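Local coordinates for protein acyl-CoA thioesterase (Alicyclobacillus acidocaldarius subsp. acidocaldarius, PDB 3RQB) that is of unproven function but probably hydrolyses acyl-CoA thioesters to free fatty acids and coenzyme A, at residues K30-F40 against P143-H151. Numbering follows the deposited sequence. Where two conformers were deposited one is given.
Sequences KAEYYNMVGPF and PLPWMQWYH
Phe40 stacks on Trp146 and Tyr33 on Trp149, two pairings that join the loop 30-40 to the 3-10 segment 146-149 and with them the N-terminal and C-terminal hot dog regions of this double hot dog protein. They illustrate how indoles can tie irregular chain together: each lays a ring face on an aromatic of the loop.

Phe40, the N-cap residue of helix 41-53, lies face to face on the six-membered ring of Trp146, centroids 3.9 Å apart and planes at 13°. Its CG is anti to the backbone N (chi1 169°), which brings CB over the five-membered ring in a CH-pi contact while the phenyl continues across the benzo half. Tyr150 completes an aromatic cluster with these two, its OH 3.7 Å from Phe40 CE2.

Tyr33 makes the second pairing, an offset stack on the five-membered ring of Trp149, with planes at 21° and Trp149 CD1 above the centre of the phenol. Tyr33 CD1 also meets Trp146 CB at 3.7 Å, and Phe12 of helix 11-15 touches the same side chain. With an alanine in place of Tyr33, a gap is likely to open against the face of the Trp149 five-membered ring and beside Trp146 CB, leaving the indole without its stacking partner and freer to shift, though its bond to Glu32 O might remain.

That bond, from Trp149 NE1, reaches Glu32 O at 3.0 Å, in the indole plane but well above the carbonyl plane. At the other indole, Asn35 runs alongside Trp146, its amide turned about halfway from the ring, and the hydrogen bond from Trp146 NE1 to Asn35 OD1, at the ring's edge, is modelled implausibly short at 2.4 Å, its exact length therefore doubtful.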
ATOM      1  N   LYS B  30       4.575   2.272  24.619  1.00 60.12           N
ATOM      2  CA  LYS B  30       3.687   2.289  25.768  1.00 69.01           C
ATOM      3  C   LYS B  30       3.114   0.890  25.963  1.00 68.85           C
ATOM      4  O   LYS B  30       2.739   0.229  25.002  1.00 72.73           O
ATOM      5  CB  LYS B  30       2.554   3.292  25.543  1.00 75.72           C
ATOM      6  CG  LYS B  30       2.612   4.546  26.399  1.00 82.57           C
ATOM      7  CD  LYS B  30       1.335   5.361  26.189  1.00 91.66           C
ATOM      8  CE  LYS B  30       0.832   5.994  27.482  1.00 97.87           C
ATOM      9  NZ  LYS B  30      -0.659   5.999  27.554  1.00 97.70           N
ATOM     10  N   ALA B  31       3.050   0.429  27.203  1.00 65.93           N
ATOM     11  CA  ALA B  31       2.504  -0.892  27.467  1.00 62.29           C
ATOM     12  C   ALA B  31       0.980  -0.871  27.391  1.00 64.81           C
ATOM     13  O   ALA B  31       0.344  -1.916  27.211  1.00 64.44           O
ATOM     14  CB  ALA B  31       2.964  -1.386  28.810  1.00 58.35           C
ATOM     15  N   GLU B  32       0.401   0.322  27.530  1.00 63.59           N
ATOM     16  CA  GLU B  32      -1.054   0.486  27.494  1.00 63.60           C
ATOM     17  C   GLU B  32      -1.630   0.319  26.075  1.00 54.81           C
ATOM     18  O   GLU B  32      -2.827   0.077  25.903  1.00 46.14           O
ATOM     19  CB  GLU B  32      -1.476   1.830  28.114  1.00 69.54           C
ATOM     20  CG  GLU B  32      -1.073   2.029  29.594  1.00 75.12           C
ATOM     21  CD  GLU B  32       0.357   2.544  29.777  1.00 82.53           C
ATOM     22  OE1 GLU B  32       0.831   2.633  30.937  1.00 86.46           O
ATOM     23  OE2 GLU B  32       1.007   2.868  28.763  1.00 84.86           O
ATOM     24  N   TYR B  33      -0.774   0.455  25.067  1.00 55.63           N
ATOM     25  CA  TYR B  33      -1.158   0.194  23.676  1.00 57.60           C
ATOM     26  C   TYR B  33      -0.835  -1.218  23.193  1.00 62.74           C
ATOM     27  O   TYR B  33      -0.942  -1.521  22.004  1.00 70.30           O
ATOM     28  CB  TYR B  33      -0.609   1.250  22.718  1.00 56.24           C
ATOM     29  CG  TYR B  33      -1.533   2.439  22.543  1.00 64.13           C
ATOM     30  CD1 TYR B  33      -2.495   2.457  21.537  1.00 67.34           C
ATOM     31  CD2 TYR B  33      -1.445   3.546  23.389  1.00 70.79           C
ATOM     32  CE1 TYR B  33      -3.341   3.546  21.371  1.00 73.27           C
ATOM     33  CE2 TYR B  33      -2.283   4.642  23.234  1.00 75.08           C
ATOM     34  CZ  TYR B  33      -3.229   4.638  22.224  1.00 78.92           C
ATOM     35  OH  TYR B  33      -4.061   5.729  22.065  1.00 82.82           O
ATOM     36  N   TYR B  34      -0.386  -2.064  24.105  1.00 58.31           N
ATOM     37  CA  TYR B  34      -0.016  -3.417  23.731  1.00 57.68           C
ATOM     38  C   TYR B  34      -1.178  -4.137  23.058  1.00 51.10           C
ATOM     39  O   TYR B  34      -2.339  -3.867  23.372  1.00 48.50           O
ATOM     40  CB  TYR B  34       0.429  -4.219  24.945  1.00 67.33           C
ATOM     41  CG  TYR B  34       1.201  -5.446  24.540  1.00 79.32           C
ATOM     42  CD1 TYR B  34       2.508  -5.336  24.082  1.00 83.73           C
ATOM     43  CD2 TYR B  34       0.621  -6.710  24.588  1.00 84.75           C
ATOM     44  CE1 TYR B  34       3.225  -6.440  23.695  1.00 88.00           C
ATOM     45  CE2 TYR B  34       1.334  -7.830  24.201  1.00 88.83           C
ATOM     46  CZ  TYR B  34       2.638  -7.683  23.758  1.00 92.69           C
ATOM     47  OH  TYR B  34       3.375  -8.775  23.370  1.00 97.81           O
ATOM     48  N   ASN B  35      -0.860  -5.037  22.127  1.00 41.16           N
ATOM     49  CA  ASN B  35      -1.891  -5.808  21.503  1.00 47.29           C
ATOM     50  C   ASN B  35      -1.703  -7.296  21.766  1.00 56.43           C
ATOM     51  O   ASN B  35      -2.306  -7.837  22.688  1.00 66.14           O
ATOM     52  CB  ASN B  35      -1.838  -5.537  19.991  1.00 51.85           C
ATOM     53  CG  ASN B  35      -3.010  -6.132  19.253  1.00 54.76           C
ATOM     54  OD1 ASN B  35      -4.167  -5.855  19.571  1.00 54.29           O
ATOM     55  ND2 ASN B  35      -2.721  -6.928  18.241  1.00 57.92           N
HETATM   56  N   MSE B  36      -0.819  -7.939  21.014  1.00 56.13           N
HETATM   57  CA  MSE B  36      -0.340  -9.274  21.344  1.00 58.42           C
HETATM   58  C   MSE B  36       1.019  -9.312  20.724  1.00 64.23           C
HETATM   59  O   MSE B  36       1.215  -8.698  19.680  1.00 69.94           O
HETATM   60  CB  MSE B  36      -1.183 -10.369  20.701  1.00 54.04           C
HETATM   61  CG  MSE B  36      -2.658 -10.080  20.634  1.00 57.18           C
HETATM   62 SE   MSE B  36      -3.747 -11.690  20.565  0.59 72.63          SE
HETATM   63  CE  MSE B  36      -5.406 -10.866  19.937  1.00 54.00           C
ATOM     64  N   VAL B  37       1.958 -10.022  21.332  1.00 64.83           N
ATOM     65  CA  VAL B  37       3.254 -10.196  20.689  1.00 69.36           C
ATOM     66  C   VAL B  37       3.763  -8.867  20.109  1.00 74.45           C
ATOM     67  O   VAL B  37       4.187  -8.793  18.956  1.00 76.87           O
ATOM     68  CB  VAL B  37       3.198 -11.294  19.604  1.00 66.81           C
ATOM     69  CG1 VAL B  37       2.419 -12.497  20.116  1.00 66.02           C
ATOM     70  CG2 VAL B  37       2.551 -10.775  18.344  1.00 59.10           C
ATOM     71  N   GLY B  38       3.730  -7.817  20.919  1.00 74.07           N
ATOM     72  CA  GLY B  38       4.059  -6.495  20.429  1.00 69.19           C
ATOM     73  C   GLY B  38       2.884  -5.541  20.329  1.00 57.78           C
ATOM     74  O   GLY B  38       1.729  -5.937  20.454  1.00 51.25           O
ATOM     75  N   PRO B  39       3.193  -4.257  20.117  1.00 53.36           N
ATOM     76  CA  PRO B  39       2.291  -3.110  20.238  1.00 50.89           C
ATOM     77  C   PRO B  39       1.273  -3.026  19.113  1.00 54.21           C
ATOM     78  O   PRO B  39       1.478  -3.583  18.034  1.00 56.29           O
ATOM     79  CB  PRO B  39       3.238  -1.911  20.144  1.00 44.97           C
ATOM     80  CG  PRO B  39       4.640  -2.488  20.211  1.00 43.91           C
ATOM     81  CD  PRO B  39       4.528  -3.848  19.663  1.00 48.32           C
ATOM     82  N   PHE B  40       0.182  -2.317  19.385  1.00 54.67           N
ATOM     83  CA  PHE B  40      -0.859  -2.079  18.402  1.00 53.93           C
ATOM     84  C   PHE B  40      -0.256  -1.405  17.177  1.00 54.74           C
ATOM     85  O   PHE B  40       0.418  -0.378  17.287  1.00 56.07           O
ATOM     86  CB  PHE B  40      -1.953  -1.208  19.019  1.00 53.70           C
ATOM     87  CG  PHE B  40      -2.938  -0.678  18.026  1.00 54.68           C
ATOM     88  CD1 PHE B  40      -3.632  -1.537  17.193  1.00 60.24           C
ATOM     89  CD2 PHE B  40      -3.186   0.680  17.938  1.00 55.13           C
ATOM     90  CE1 PHE B  40      -4.550  -1.048  16.281  1.00 61.63           C
ATOM     91  CE2 PHE B  40      -4.100   1.178  17.030  1.00 56.60           C
ATOM     92  CZ  PHE B  40      -4.786   0.314  16.202  1.00 59.56           C
ATOM     93  N   PRO B 143     -10.888  -7.788  26.499  1.00 61.11           N
ATOM     94  CA  PRO B 143     -10.433  -6.547  25.874  1.00 63.26           C
ATOM     95  C   PRO B 143      -8.941  -6.591  25.577  1.00 63.09           C
ATOM     96  O   PRO B 143      -8.180  -7.198  26.330  1.00 60.67           O
ATOM     97  CB  PRO B 143     -10.745  -5.489  26.940  1.00 63.89           C
ATOM     98  CG  PRO B 143     -11.825  -6.117  27.799  1.00 58.91           C
ATOM     99  CD  PRO B 143     -11.450  -7.562  27.842  1.00 56.74           C
ATOM    100  N   LEU B 144      -8.537  -5.967  24.476  1.00 63.74           N
ATOM    101  CA  LEU B 144      -7.126  -5.725  24.214  1.00 59.63           C
ATOM    102  C   LEU B 144      -6.757  -4.402  24.857  1.00 58.85           C
ATOM    103  O   LEU B 144      -7.571  -3.481  24.910  1.00 62.15           O
ATOM    104  CB  LEU B 144      -6.846  -5.692  22.716  1.00 60.82           C
ATOM    105  CG  LEU B 144      -6.597  -7.071  22.106  1.00 59.68           C
ATOM    106  CD1 LEU B 144      -6.700  -7.033  20.585  1.00 56.43           C
ATOM    107  CD2 LEU B 144      -5.238  -7.592  22.568  1.00 54.88           C
ATOM    108  N   PRO B 145      -5.530  -4.305  25.370  1.00 58.05           N
ATOM    109  CA  PRO B 145      -5.148  -3.094  26.106  1.00 53.82           C
ATOM    110  C   PRO B 145      -5.448  -1.817  25.318  1.00 52.19           C
ATOM    111  O   PRO B 145      -6.045  -0.894  25.869  1.00 49.45           O
ATOM    112  CB  PRO B 145      -3.642  -3.272  26.291  1.00 52.78           C
ATOM    113  CG  PRO B 145      -3.466  -4.784  26.350  1.00 49.79           C
ATOM    114  CD  PRO B 145      -4.489  -5.350  25.407  1.00 53.91           C
ATOM    115  N   TRP B 146      -5.088  -1.792  24.038  1.00 52.64           N
ATOM    116  CA  TRP B 146      -5.263  -0.602  23.215  1.00 48.28           C
ATOM    117  C   TRP B 146      -6.721  -0.349  22.818  1.00 51.35           C
ATOM    118  O   TRP B 146      -7.086   0.779  22.491  1.00 48.93           O
ATOM    119  CB  TRP B 146      -4.405  -0.698  21.957  1.00 42.53           C
ATOM    120  CG  TRP B 146      -4.878  -1.749  21.021  1.00 44.84           C
ATOM    121  CD1 TRP B 146      -4.415  -3.031  20.925  1.00 43.06           C
ATOM    122  CD2 TRP B 146      -5.920  -1.623  20.047  1.00 45.78           C
ATOM    123  NE1 TRP B 146      -5.101  -3.710  19.948  1.00 41.20           N
ATOM    124  CE2 TRP B 146      -6.032  -2.869  19.391  1.00 43.91           C
ATOM    125  CE3 TRP B 146      -6.770  -0.579  19.661  1.00 42.43           C
ATOM    126  CZ2 TRP B 146      -6.960  -3.101  18.366  1.00 40.11           C
ATOM    127  CZ3 TRP B 146      -7.695  -0.810  18.641  1.00 42.79           C
ATOM    128  CH2 TRP B 146      -7.782  -2.062  18.009  1.00 40.61           C
HETATM  129  N   MSE B 147      -7.542  -1.398  22.852  0.61 51.75           N
HETATM  130  CA  MSE B 147      -8.963  -1.278  22.519  0.61 53.21           C
HETATM  131  C   MSE B 147      -9.654  -0.256  23.420  0.61 52.74           C
HETATM  132  O   MSE B 147     -10.720   0.274  23.087  0.61 52.26           O
HETATM  133  CB  MSE B 147      -9.689  -2.625  22.665  0.61 54.02           C
HETATM  134  CG  MSE B 147      -9.362  -3.693  21.624  0.61 53.68           C
HETATM  135 SE   MSE B 147     -10.519  -5.275  21.800  0.61105.20          SE
HETATM  136  CE  MSE B 147     -12.187  -4.518  21.104  0.61 74.39           C
ATOM    137  N   GLN B 148      -9.049   0.006  24.572  1.00 51.86           N
ATOM    138  CA  GLN B 148      -9.657   0.870  25.569  1.00 54.57           C
ATOM    139  C   GLN B 148      -9.542   2.317  25.141  1.00 48.88           C
ATOM    140  O   GLN B 148     -10.196   3.204  25.693  1.00 47.63           O
ATOM    141  CB  GLN B 148      -8.975   0.679  26.908  1.00 59.25           C
ATOM    142  CG  GLN B 148      -7.639   1.349  27.025  1.00 62.03           C
ATOM    143  CD  GLN B 148      -7.100   1.220  28.427  1.00 75.82           C
ATOM    144  OE1 GLN B 148      -7.866   1.076  29.382  1.00 76.94           O
ATOM    145  NE2 GLN B 148      -5.781   1.251  28.564  1.00 84.52           N
ATOM    146  N   TRP B 149      -8.698   2.530  24.143  1.00 46.60           N
ATOM    147  CA  TRP B 149      -8.372   3.856  23.639  1.00 50.04           C
ATOM    148  C   TRP B 149      -9.251   4.252  22.461  1.00 45.68           C
ATOM    149  O   TRP B 149      -9.016   5.278  21.813  1.00 28.15           O
ATOM    150  CB  TRP B 149      -6.896   3.919  23.237  1.00 51.84           C
ATOM    151  CG  TRP B 149      -5.985   3.590  24.366  1.00 57.95           C
ATOM    152  CD1 TRP B 149      -5.024   2.613  24.402  1.00 60.05           C
ATOM    153  CD2 TRP B 149      -5.968   4.219  25.643  1.00 58.98           C
ATOM    154  NE1 TRP B 149      -4.399   2.612  25.628  1.00 55.91           N
ATOM    155  CE2 TRP B 149      -4.959   3.588  26.406  1.00 59.58           C
ATOM    156  CE3 TRP B 149      -6.702   5.262  26.216  1.00 57.54           C
ATOM    157  CZ2 TRP B 149      -4.669   3.970  27.715  1.00 64.45           C
ATOM    158  CZ3 TRP B 149      -6.415   5.638  27.511  1.00 57.83           C
ATOM    159  CH2 TRP B 149      -5.407   4.992  28.251  1.00 62.03           C
ATOM    160  N   TYR B 150     -10.227   3.407  22.148  1.00 51.04           N
ATOM    161  CA  TYR B 150     -11.123   3.693  21.037  1.00 54.74           C
ATOM    162  C   TYR B 150     -12.564   3.433  21.401  1.00 63.27           C
ATOM    163  O   TYR B 150     -12.872   2.525  22.180  1.00 67.28           O
ATOM    164  CB  TYR B 150     -10.715   2.912  19.781  1.00 48.48           C
ATOM    165  CG  TYR B 150      -9.338   3.308  19.321  1.00 47.44           C
ATOM    166  CD1 TYR B 150      -9.155   4.388  18.462  1.00 50.38           C
ATOM    167  CD2 TYR B 150      -8.215   2.642  19.790  1.00 44.27           C
ATOM    168  CE1 TYR B 150      -7.888   4.774  18.062  1.00 52.80           C
ATOM    169  CE2 TYR B 150      -6.945   3.015  19.398  1.00 49.04           C
ATOM    170  CZ  TYR B 150      -6.781   4.084  18.534  1.00 55.45           C
ATOM    171  OH  TYR B 150      -5.507   4.454  18.149  1.00 55.73           O
ATOM    172  N   HIS B 151     -13.440   4.260  20.843  1.00 63.37           N
ATOM    173  CA  HIS B 151     -14.865   4.043  20.977  1.00 61.10           C
ATOM    174  C   HIS B 151     -15.395   3.512  19.653  1.00 52.92           C
ATOM    175  O   HIS B 151     -15.528   4.245  18.674  1.00 53.95           O
ATOM    176  CB  HIS B 151     -15.578   5.345  21.357  1.00 61.72           C
ATOM    177  CG  HIS B 151     -17.037   5.171  21.645  1.00 60.97           C
ATOM    178  ND1 HIS B 151     -17.991   5.097  20.649  1.00 62.55           N
ATOM    179  CD2 HIS B 151     -17.707   5.053  22.818  1.00 54.00           C
ATOM    180  CE1 HIS B 151     -19.182   4.939  21.200  1.00 60.63           C
ATOM    181  NE2 HIS B 151     -19.038   4.912  22.513  1.00 53.65           N
TER